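Long-range contacts in CCR4-Not complex subunit Caf1 (Schizosaccharomyces pombe, PDB 3G0Z), which acts as the catalytic deadenylase subunit of the CCR4-NOT complex, a metal-dependent 3'-exoribonuclease that shortens the poly(A) tails of messenger RNA: residues D51-G56 with I85-L90; Y45-M50 with T163-H168; Y175-M180 with I198-N203. All coordinates share one frame; numbering follows the deposited sequence.

Contact 1 (D51-G56 with I85-L90). With ZN (zinc ion), chain B.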
loop_
_atom_site.group_PDB
_atom_site.type_symbol
_atom_site.label_atom_id
_atom_site.label_comp_id
_atom_site.label_asym_id
_atom_site.label_seq_id
_atom_site.Cartn_x
_atom_site.Cartn_y
_atom_site.Cartn_z
ATOM N N ASP A 51 2.645 0.892 -0.451
ATOM C CA ASP A 51 2.498 1.129 0.959
ATOM C C ASP A 51 1.578 2.351 1.168
ATOM O O ASP A 51 1.411 3.169 0.252
ATOM C CB ASP A 51 3.855 1.382 1.577
ATOM C CG ASP A 51 3.748 1.683 3.039
ATOM O OD1 ASP A 51 3.423 0.748 3.789
ATOM O OD2 ASP A 51 3.941 2.854 3.425
ATOM N N THR A 52 0.954 2.457 2.341
ATOM C CA THR A 52 0.060 3.590 2.638
ATOM C C THR A 52 0.354 4.194 4.006
ATOM O O THR A 52 0.823 3.498 4.893
ATOM C CB THR A 52 -1.447 3.187 2.627
ATOM O OG1 THR A 52 -1.702 2.230 3.662
ATOM C CG2 THR A 52 -1.860 2.598 1.281
ATOM N N GLU A 53 0.102 5.496 4.155
ATOM C CA GLU A 53 0.117 6.144 5.464
ATOM C C GLU A 53 -1.254 6.750 5.701
ATOM O O GLU A 53 -1.766 7.497 4.862
ATOM C CB GLU A 53 1.169 7.260 5.544
ATOM C CG GLU A 53 2.596 6.779 5.458
ATOM C CD GLU A 53 2.993 5.894 6.637
ATOM O OE1 GLU A 53 2.136 5.562 7.482
ATOM O OE2 GLU A 53 4.180 5.522 6.711
ATOM N N PHE A 54 -1.855 6.413 6.832
ATOM C CA PHE A 54 -3.122 7.010 7.233
ATOM C C PHE A 54 -3.012 7.405 8.714
ATOM O O PHE A 54 -2.051 7.039 9.382
ATOM C CB PHE A 54 -4.272 6.027 6.992
ATOM C CG PHE A 54 -4.065 4.683 7.626
ATOM C CD1 PHE A 54 -4.412 4.466 8.951
ATOM C CD2 PHE A 54 -3.524 3.632 6.894
ATOM C CE1 PHE A 54 -4.217 3.221 9.544
ATOM C CE2 PHE A 54 -3.329 2.385 7.474
ATOM C CZ PHE A 54 -3.677 2.179 8.802
ATOM N N PRO A 55 -3.998 8.154 9.221
ATOM C CA PRO A 55 -4.002 8.794 10.550
ATOM C C PRO A 55 -4.102 7.838 11.746
ATOM O O PRO A 55 -4.693 8.208 12.773
ATOM C CB PRO A 55 -5.261 9.680 10.507
ATOM C CG PRO A 55 -5.547 9.871 9.075
ATOM C CD PRO A 55 -5.116 8.622 8.389
ATOM N N GLY A 56 -3.536 6.642 11.613
ATOM C CA GLY A 56 -3.490 5.670 12.687
ATOM C C GLY A 56 -4.800 4.940 12.915
ATOM O O GLY A 56 -5.781 5.154 12.209
ATOM N N ILE A 85 -7.003 8.681 3.822
ATOM C CA ILE A 85 -5.646 8.329 3.427
ATOM C C ILE A 85 -4.805 9.603 3.387
ATOM O O ILE A 85 -5.297 10.677 3.015
ATOM C CB ILE A 85 -5.661 7.657 2.030
ATOM C CG1 ILE A 85 -4.279 7.132 1.648
ATOM C CG2 ILE A 85 -6.206 8.633 0.966
ATOM C CD1 ILE A 85 -3.859 5.905 2.421
ATOM N N ILE A 86 -3.544 9.498 3.799
ATOM C CA ILE A 86 -2.625 10.629 3.760
ATOM C C ILE A 86 -1.558 10.478 2.664
ATOM O O ILE A 86 -1.267 11.425 1.942
ATOM C CB ILE A 86 -1.974 10.874 5.146
ATOM C CG1 ILE A 86 -3.015 11.416 6.118
ATOM C CG2 ILE A 86 -0.839 11.902 5.057
ATOM C CD1 ILE A 86 -2.520 11.419 7.573
ATOM N N GLN A 87 -0.975 9.290 2.545
ATOM C CA GLN A 87 -0.023 9.013 1.455
ATOM C C GLN A 87 -0.222 7.621 0.900
ATOM O O GLN A 87 -0.595 6.707 1.640
ATOM C CB GLN A 87 1.430 9.077 1.938
ATOM C CG GLN A 87 1.995 10.433 2.237
ATOM C CD GLN A 87 3.498 10.363 2.556
ATOM O OE1 GLN A 87 3.981 9.384 3.130
ATOM N NE2 GLN A 87 4.234 11.390 2.160
ATOM N N ILE A 88 0.051 7.461 -0.396
ATOM C CA ILE A 88 0.245 6.146 -0.998
ATOM C C ILE A 88 1.555 6.141 -1.784
ATOM O O ILE A 88 1.831 7.060 -2.556
ATOM C CB ILE A 88 -0.888 5.769 -1.964
ATOM C CG1 ILE A 88 -2.194 5.578 -1.204
ATOM C CG2 ILE A 88 -0.530 4.486 -2.706
ATOM C CD1 ILE A 88 -3.414 5.641 -2.102
ATOM N N GLY A 89 2.367 5.117 -1.559
ATOM C CA GLY A 89 3.601 4.933 -2.299
ATOM C C GLY A 89 3.443 3.800 -3.295
ATOM O O GLY A 89 2.918 2.727 -2.970
ATOM N N LEU A 90 3.862 4.043 -4.528
ATOM C CA LEU A 90 3.928 2.967 -5.513
ATOM C C LEU A 90 5.335 2.856 -6.083
ATOM O O LEU A 90 5.868 3.824 -6.633
ATOM C CB LEU A 90 2.932 3.197 -6.638
ATOM C CG LEU A 90 1.444 3.328 -6.311
ATOM C CD1 LEU A 90 0.677 3.697 -7.578
ATOM C CD2 LEU A 90 0.908 2.022 -5.715
HETATM ZN ZN ZN B . 4.269 3.060 5.641
HETATM O O HOH W 1 2.723 1.266 6.485
#
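Asp51, Thr52 and Glu53 pair with Gly89, Ile88 and Gln87 as antiparallel strands in the buried middle of the mixed sheet, their axes at 165°. Asp51 and Gly89 exchange two backbone hydrogen bonds, with Gly89 N 2.8 Å from Asp51 O. Two pairs further along, at Glu53, pairing is interrupted: Glu53 O accepts from Gln87 N at 3.0 Å and also from Ile86 N, a classic beta bulge in which two residues face one. On the face of Thr52 and Ile88, Ile85 CD1 reaches across to Thr52 CB at 3.6 Å, while Thr52 OG1 is hydrogen-bonded to Asp172 OD1. From the bulge, Ile86 CD1 packs against the ring of Pro55, 3.7 Å from its CG. With an alanine here, the CG and CD carbons that meet Ile86 CD1 would be gone, and the end of Ile86 would probably face a gap and turn more freely. Asp51 and Glu53 share the other face. Asp51 CG stands anti to the backbone N (chi1 178°), which carries OD2 to 2.2 Å from the zinc ion; Glu53, also a zinc ligand, bends at chi2 (-64°) and brings OE2 to a longer 2.7 Å. A water 2.5 Å from the zinc donates to Asp51 OD1, and Asp241 adds another ligand. Two acidic ligands separated by one residue on a central strand are the signature of the DEDD exonuclease site in the RNase H-like fold.

Contact 2 (Y45-M50 with T163-H168)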
loop_
_atom_site.group_PDB
_atom_site.type_symbol
_atom_site.label_atom_id
_atom_site.label_comp_id
_atom_site.label_asym_id
_atom_site.label_seq_id
_atom_site.Cartn_x
_atom_site.Cartn_y
_atom_site.Cartn_z
ATOM N N TYR A 45 7.487 -2.660 -16.537
ATOM C CA TYR A 45 7.754 -2.817 -15.105
ATOM C C TYR A 45 6.457 -3.210 -14.384
ATOM O O TYR A 45 5.790 -2.375 -13.774
ATOM C CB TYR A 45 8.358 -1.540 -14.530
ATOM C CG TYR A 45 9.632 -1.119 -15.246
ATOM C CD1 TYR A 45 10.875 -1.542 -14.790
ATOM C CD2 TYR A 45 9.585 -0.313 -16.384
ATOM C CE1 TYR A 45 12.038 -1.176 -15.429
ATOM C CE2 TYR A 45 10.757 0.069 -17.041
ATOM C CZ TYR A 45 11.977 -0.372 -16.563
ATOM O OH TYR A 45 13.151 -0.011 -17.186
ATOM N N PRO A 46 6.090 -4.497 -14.496
ATOM C CA PRO A 46 4.735 -4.966 -14.192
ATOM C C PRO A 46 4.545 -5.371 -12.743
ATOM O O PRO A 46 3.474 -5.862 -12.403
ATOM C CB PRO A 46 4.578 -6.216 -15.078
ATOM C CG PRO A 46 5.869 -6.366 -15.850
ATOM C CD PRO A 46 6.895 -5.529 -15.169
ATOM N N VAL A 47 5.567 -5.217 -11.912
ATOM C CA VAL A 47 5.424 -5.523 -10.489
ATOM C C VAL A 47 5.264 -4.224 -9.690
ATOM O O VAL A 47 6.167 -3.384 -9.665
ATOM C CB VAL A 47 6.617 -6.342 -9.973
ATOM C CG1 VAL A 47 6.477 -6.635 -8.478
ATOM C CG2 VAL A 47 6.737 -7.646 -10.781
ATOM N N VAL A 48 4.107 -4.055 -9.055
ATOM C CA VAL A 48 3.813 -2.839 -8.288
ATOM C C VAL A 48 3.899 -3.128 -6.795
ATOM O O VAL A 48 3.170 -3.978 -6.284
ATOM C CB VAL A 48 2.398 -2.277 -8.611
ATOM C CG1 VAL A 48 2.137 -0.986 -7.850
ATOM C CG2 VAL A 48 2.237 -2.050 -10.122
ATOM N N SER A 49 4.782 -2.427 -6.096
ATOM C CA SER A 49 4.827 -2.515 -4.638
ATOM C C SER A 49 4.176 -1.290 -4.024
ATOM O O SER A 49 4.448 -0.152 -4.415
ATOM C CB SER A 49 6.267 -2.672 -4.128
ATOM O OG SER A 49 6.837 -3.862 -4.648
ATOM N N MET A 50 3.311 -1.516 -3.053
ATOM C CA MET A 50 2.586 -0.407 -2.477
ATOM C C MET A 50 2.699 -0.332 -0.957
ATOM O O MET A 50 2.817 -1.343 -0.272
ATOM C CB MET A 50 1.120 -0.479 -2.853
ATOM C CG MET A 50 0.291 0.489 -2.022
ATOM S SD MET A 50 -1.469 0.309 -2.268
ATOM C CE MET A 50 -1.654 -1.464 -2.340
ATOM N N THR A 163 1.506 -7.578 -11.060
ATOM C CA THR A 163 1.598 -8.152 -9.721
ATOM C C THR A 163 1.632 -7.036 -8.674
ATOM O O THR A 163 2.457 -6.124 -8.751
ATOM C CB THR A 163 2.845 -9.062 -9.573
ATOM O OG1 THR A 163 2.811 -10.093 -10.568
ATOM C CG2 THR A 163 2.891 -9.736 -8.190
ATOM N N TRP A 164 0.722 -7.081 -7.712
ATOM C CA TRP A 164 0.784 -6.134 -6.598
ATOM C C TRP A 164 1.427 -6.787 -5.368
ATOM O O TRP A 164 1.100 -7.930 -5.022
ATOM C CB TRP A 164 -0.609 -5.612 -6.244
ATOM C CG TRP A 164 -1.151 -4.552 -7.178
ATOM C CD1 TRP A 164 -1.655 -4.750 -8.432
ATOM C CD2 TRP A 164 -1.243 -3.150 -6.930
ATOM N NE1 TRP A 164 -2.063 -3.566 -8.970
ATOM C CE2 TRP A 164 -1.829 -2.564 -8.070
ATOM C CE3 TRP A 164 -0.909 -2.331 -5.850
ATOM C CZ2 TRP A 164 -2.063 -1.190 -8.174
ATOM C CZ3 TRP A 164 -1.165 -0.967 -5.942
ATOM C CH2 TRP A 164 -1.730 -0.411 -7.103
ATOM N N ILE A 165 2.332 -6.058 -4.713
ATOM C CA ILE A 165 3.002 -6.532 -3.505
ATOM C C ILE A 165 2.766 -5.541 -2.362
ATOM O O ILE A 165 2.872 -4.339 -2.555
ATOM C CB ILE A 165 4.522 -6.632 -3.702
ATOM C CG1 ILE A 165 4.862 -7.190 -5.077
ATOM C CG2 ILE A 165 5.120 -7.531 -2.662
ATOM C CD1 ILE A 165 4.508 -8.625 -5.213
ATOM N N THR A 166 2.470 -6.050 -1.170
ATOM C CA THR A 166 2.197 -5.194 -0.022
ATOM C C THR A 166 2.618 -5.939 1.235
ATOM O O THR A 166 2.506 -7.159 1.296
ATOM C CB THR A 166 0.694 -4.907 0.119
ATOM O OG1 THR A 166 0.004 -6.138 0.383
ATOM C CG2 THR A 166 0.122 -4.309 -1.144
ATOM N N PHE A 167 3.096 -5.207 2.233
ATOM C CA PHE A 167 3.307 -5.765 3.563
ATOM C C PHE A 167 2.034 -5.459 4.332
ATOM O O PHE A 167 1.503 -4.356 4.231
ATOM C CB PHE A 167 4.499 -5.081 4.225
ATOM C CG PHE A 167 5.051 -5.820 5.405
ATOM C CD1 PHE A 167 5.996 -6.814 5.231
ATOM C CD2 PHE A 167 4.647 -5.494 6.691
ATOM C CE1 PHE A 167 6.522 -7.495 6.318
ATOM C CE2 PHE A 167 5.164 -6.167 7.791
ATOM C CZ PHE A 167 6.109 -7.171 7.603
ATOM N N HIS A 168 1.523 -6.411 5.097
ATOM C CA HIS A 168 0.243 -6.181 5.767
ATOM C C HIS A 168 -0.735 -5.472 4.801
ATOM O O HIS A 168 -0.788 -4.246 4.744
ATOM C CB HIS A 168 0.458 -5.346 7.033
ATOM C CG HIS A 168 -0.039 -6.007 8.284
ATOM N ND1 HIS A 168 0.803 -6.388 9.309
ATOM C CD2 HIS A 168 -1.288 -6.361 8.672
ATOM C CE1 HIS A 168 0.093 -6.938 10.278
ATOM N NE2 HIS A 168 -1.179 -6.936 9.916
HETATM O O HOH W 2 3.926 -2.540 1.926
#
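Val47 to Met50 run alongside Thr163 to Thr166 as parallel strands, their axes 4.6 Å apart and 24° from alignment. The bonds switch from strand to strand as parallel pairing requires: Val48 N donates to Thr163 O at 2.7 Å, and Ile165 N to Val48 O at 2.7 Å, flanked by Thr163 N to Pro46 O and Met50 N to Ile165 O. Past Met50 the strands part, and a water bridges the opening by donating to Met50 O and accepting from Phe167 N. On one face of the sheet, Val47 CG1 meets Ile165 CG1 at 3.8 Å. The other face is dominated by Trp164. Val48 CG1, placed anti to its own backbone N (chi1 -178°), sits over the six-membered ring in a CH-pi contact, 3.8 Å from the centroid. Met50 approaches the same ring obliquely, CE lying 3.7 Å from Trp164 CZ3 and SD making a Met-aromatic contact; that methyl also touches Thr166 CG2 at 3.6 Å. Leu156 O accepts from Trp164 NE1, satisfying the indole's polar atom inside the core. The first strand of the contact continues directly into metal ligand Asp51, and this adjacent parallel pair belongs to the central sheet of the RNase H-like nuclease fold.

Contact 3 (Y175-M180 with I198-N203)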
loop_
_atom_site.group_PDB
_atom_site.type_symbol
_atom_site.label_atom_id
_atom_site.label_comp_id
_atom_site.label_asym_id
_atom_site.label_seq_id
_atom_site.Cartn_x
_atom_site.Cartn_y
_atom_site.Cartn_z
ATOM N N TYR A 175 -7.884 0.747 1.330
ATOM C CA TYR A 175 -7.870 2.164 0.979
ATOM C C TYR A 175 -7.995 2.381 -0.519
ATOM O O TYR A 175 -8.655 3.323 -0.956
ATOM C CB TYR A 175 -6.625 2.880 1.517
ATOM C CG TYR A 175 -6.855 3.494 2.872
ATOM C CD1 TYR A 175 -6.266 2.953 4.022
ATOM C CD2 TYR A 175 -7.696 4.601 3.014
ATOM C CE1 TYR A 175 -6.500 3.523 5.290
ATOM C CE2 TYR A 175 -7.929 5.178 4.263
ATOM C CZ TYR A 175 -7.333 4.625 5.400
ATOM O OH TYR A 175 -7.569 5.197 6.634
ATOM N N LEU A 176 -7.346 1.534 -1.313
ATOM C CA LEU A 176 -7.502 1.654 -2.759
ATOM C C LEU A 176 -8.933 1.329 -3.166
ATOM O O LEU A 176 -9.548 2.079 -3.923
ATOM C CB LEU A 176 -6.516 0.764 -3.509
ATOM C CG LEU A 176 -5.082 1.302 -3.483
ATOM C CD1 LEU A 176 -4.161 0.405 -4.293
ATOM C CD2 LEU A 176 -5.029 2.750 -4.002
ATOM N N LEU A 177 -9.453 0.207 -2.671
ATOM C CA LEU A 177 -10.833 -0.193 -2.962
ATOM C C LEU A 177 -11.828 0.926 -2.604
ATOM O O LEU A 177 -12.751 1.226 -3.367
ATOM C CB LEU A 177 -11.180 -1.474 -2.201
ATOM C CG LEU A 177 -11.163 -2.840 -2.905
ATOM C CD1 LEU A 177 -10.310 -2.869 -4.148
ATOM C CD2 LEU A 177 -10.782 -3.967 -1.948
ATOM N N LYS A 178 -11.637 1.527 -1.435
ATOM C CA LYS A 178 -12.479 2.630 -0.957
ATOM C C LYS A 178 -12.467 3.794 -1.943
ATOM O O LYS A 178 -13.517 4.323 -2.310
ATOM C CB LYS A 178 -12.002 3.086 0.430
ATOM C CG LYS A 178 -12.489 4.461 0.891
ATOM C CD LYS A 178 -11.960 4.780 2.298
ATOM C CE LYS A 178 -12.318 6.201 2.727
ATOM N NZ LYS A 178 -11.544 6.653 3.921
ATOM N N ALA A 179 -11.274 4.185 -2.382
ATOM C CA ALA A 179 -11.141 5.224 -3.394
ATOM C C ALA A 179 -11.763 4.828 -4.737
ATOM O O ALA A 179 -12.335 5.664 -5.425
ATOM C CB ALA A 179 -9.680 5.584 -3.590
ATOM N N MET A 180 -11.638 3.562 -5.117
ATOM C CA MET A 180 -12.077 3.147 -6.448
ATOM C C MET A 180 -13.589 2.905 -6.549
ATOM O O MET A 180 -14.200 3.160 -7.585
ATOM C CB MET A 180 -11.293 1.919 -6.923
ATOM C CG MET A 180 -9.868 2.249 -7.354
ATOM S SD MET A 180 -8.982 0.864 -8.101
ATOM C CE MET A 180 -8.897 -0.278 -6.722
ATOM N N ILE A 198 -10.823 -8.986 -7.716
ATOM C CA ILE A 198 -11.228 -8.450 -9.011
ATOM C C ILE A 198 -10.235 -7.367 -9.454
ATOM O O ILE A 198 -9.647 -7.446 -10.517
ATOM C CB ILE A 198 -12.640 -7.831 -8.936
ATOM C CG1 ILE A 198 -13.697 -8.918 -8.711
ATOM C CG2 ILE A 198 -12.949 -7.034 -10.191
ATOM C CD1 ILE A 198 -15.059 -8.359 -8.240
ATOM N N TYR A 199 -10.042 -6.370 -8.602
ATOM C CA TYR A 199 -9.187 -5.235 -8.933
ATOM C C TYR A 199 -7.693 -5.597 -8.878
ATOM O O TYR A 199 -6.900 -5.034 -9.629
ATOM C CB TYR A 199 -9.507 -4.060 -8.008
ATOM C CG TYR A 199 -10.810 -3.387 -8.363
ATOM C CD1 TYR A 199 -10.830 -2.287 -9.208
ATOM C CD2 TYR A 199 -12.024 -3.864 -7.873
ATOM C CE1 TYR A 199 -12.015 -1.670 -9.559
ATOM C CE2 TYR A 199 -13.222 -3.247 -8.210
ATOM C CZ TYR A 199 -13.210 -2.150 -9.060
ATOM O OH TYR A 199 -14.386 -1.521 -9.416
ATOM N N PHE A 200 -7.329 -6.544 -8.009
ATOM C CA PHE A 200 -5.935 -6.976 -7.838
ATOM C C PHE A 200 -5.763 -8.485 -8.005
ATOM O O PHE A 200 -5.416 -9.192 -7.048
ATOM C CB PHE A 200 -5.409 -6.535 -6.468
ATOM C CG PHE A 200 -5.669 -5.081 -6.158
ATOM C CD1 PHE A 200 -4.778 -4.100 -6.576
ATOM C CD2 PHE A 200 -6.806 -4.699 -5.460
ATOM C CE1 PHE A 200 -4.995 -2.758 -6.297
ATOM C CE2 PHE A 200 -7.042 -3.366 -5.165
ATOM C CZ PHE A 200 -6.137 -2.383 -5.594
ATOM N N PRO A 201 -5.994 -8.989 -9.225
ATOM C CA PRO A 201 -6.114 -10.443 -9.414
ATOM C C PRO A 201 -4.835 -11.190 -9.031
ATOM O O PRO A 201 -4.864 -12.375 -8.690
ATOM C CB PRO A 201 -6.415 -10.580 -10.919
ATOM C CG PRO A 201 -5.949 -9.270 -11.530
ATOM C CD PRO A 201 -6.260 -8.246 -10.467
ATOM N N LYS A 202 -3.702 -10.502 -9.073
ATOM C CA LYS A 202 -2.453 -11.168 -8.748
ATOM C C LYS A 202 -1.688 -10.367 -7.692
ATOM O O LYS A 202 -1.116 -9.314 -7.990
ATOM C CB LYS A 202 -1.636 -11.369 -10.031
ATOM C CG LYS A 202 -0.403 -12.242 -9.888
ATOM C CD LYS A 202 0.118 -12.673 -11.255
ATOM C CE LYS A 202 1.265 -13.676 -11.139
ATOM N NZ LYS A 202 2.434 -13.100 -10.407
ATOM N N ASN A 203 -1.692 -10.853 -6.451
ATOM C CA ASN A 203 -0.992 -10.150 -5.379
ATOM C C ASN A 203 -0.277 -11.038 -4.365
ATOM O O ASN A 203 -0.641 -12.202 -4.153
ATOM C CB ASN A 203 -1.932 -9.153 -4.682
ATOM C CG ASN A 203 -3.055 -9.835 -3.916
ATOM O OD1 ASN A 203 -2.839 -10.406 -2.846
ATOM N ND2 ASN A 203 -4.267 -9.763 -4.456
#
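Phe200 pushes its ring between three side chains of the helix that carries Leu176, Leu177 and Met180, and each meets it from a different direction. Leu176 crosses the phenylalanine at about a right angle, its CD1 methyl 3.7 Å from Phe200 CZ. Leu177 slides past in the opposite sense and brings CD1 to the ring edge, near the ring plane, 3.5 Å from Phe200 CE2. Its chi1 of -100° lies away from the staggered values, so the leucine probably pays some torsional cost in this position. Met180 comes from the opposite direction and meets the ring obliquely, its CE 3.6 Å from Phe200 CZ.

The same methyl serves a second ring. A bend at chi3 (-64°) turns Met180 CE back so that it also reaches Tyr199 CD1 at 3.7 Å, while SD stands 4.8 Å from the Tyr199 centroid and 52° off the ring normal, an oblique Met-aromatic contact. Leu177 CD1 completes the grouping by touching Tyr199 CB at 4.1 Å, so one methyl bridges both aromatic residues from the leucine side as CE does from the methionine side.

Tyr199 is still in helix 189-199, whereas Phe200 is the first residue to leave helical backbone angles. Beyond it, Asn203 ND2 donates to Phe200 O at 2.9 Å, tying the turn after the helix back to Phe200. Trp164 meets the Phe200 ring edge-to-face, and Phe192 and Leu196 extend the apolar surroundings of Leu177.

No hydrogen bond or charge pair crosses between the segments. The end of helix 189-199 is thus joined to helix 169-181 here by apolar contacts and the methionine sulfur alone, an association that depends on the fit of methyl groups to rings and, for Phe200 and the three helix side chains, on burial from water.

Contacts 1 and 2 share strand 47-53, and contact 1 is nested in the loop that contact 2 closes; Leu90 CD2 of contact 1 lies 3.6 Å from Trp164 CZ3 of contact 2. Contact 3 follows both in sequence and packs against the face of the sheet that carries Met50 and Ile88: Leu176 CD1 is 3.4 Å from Met50 SD, and Leu176 CD2 is 3.8 Å from Ile88 CD1. Trp164 N and Lys202 O, 2.9 Å apart, probably form a hydrogen bond between contacts 2 and 3. Distance from the zinc grows in order: contact 1 holds zinc ligands, the nearest side-chain atoms of Met50 are about 9 Å from the zinc, and those of Leu176 about 13 Å.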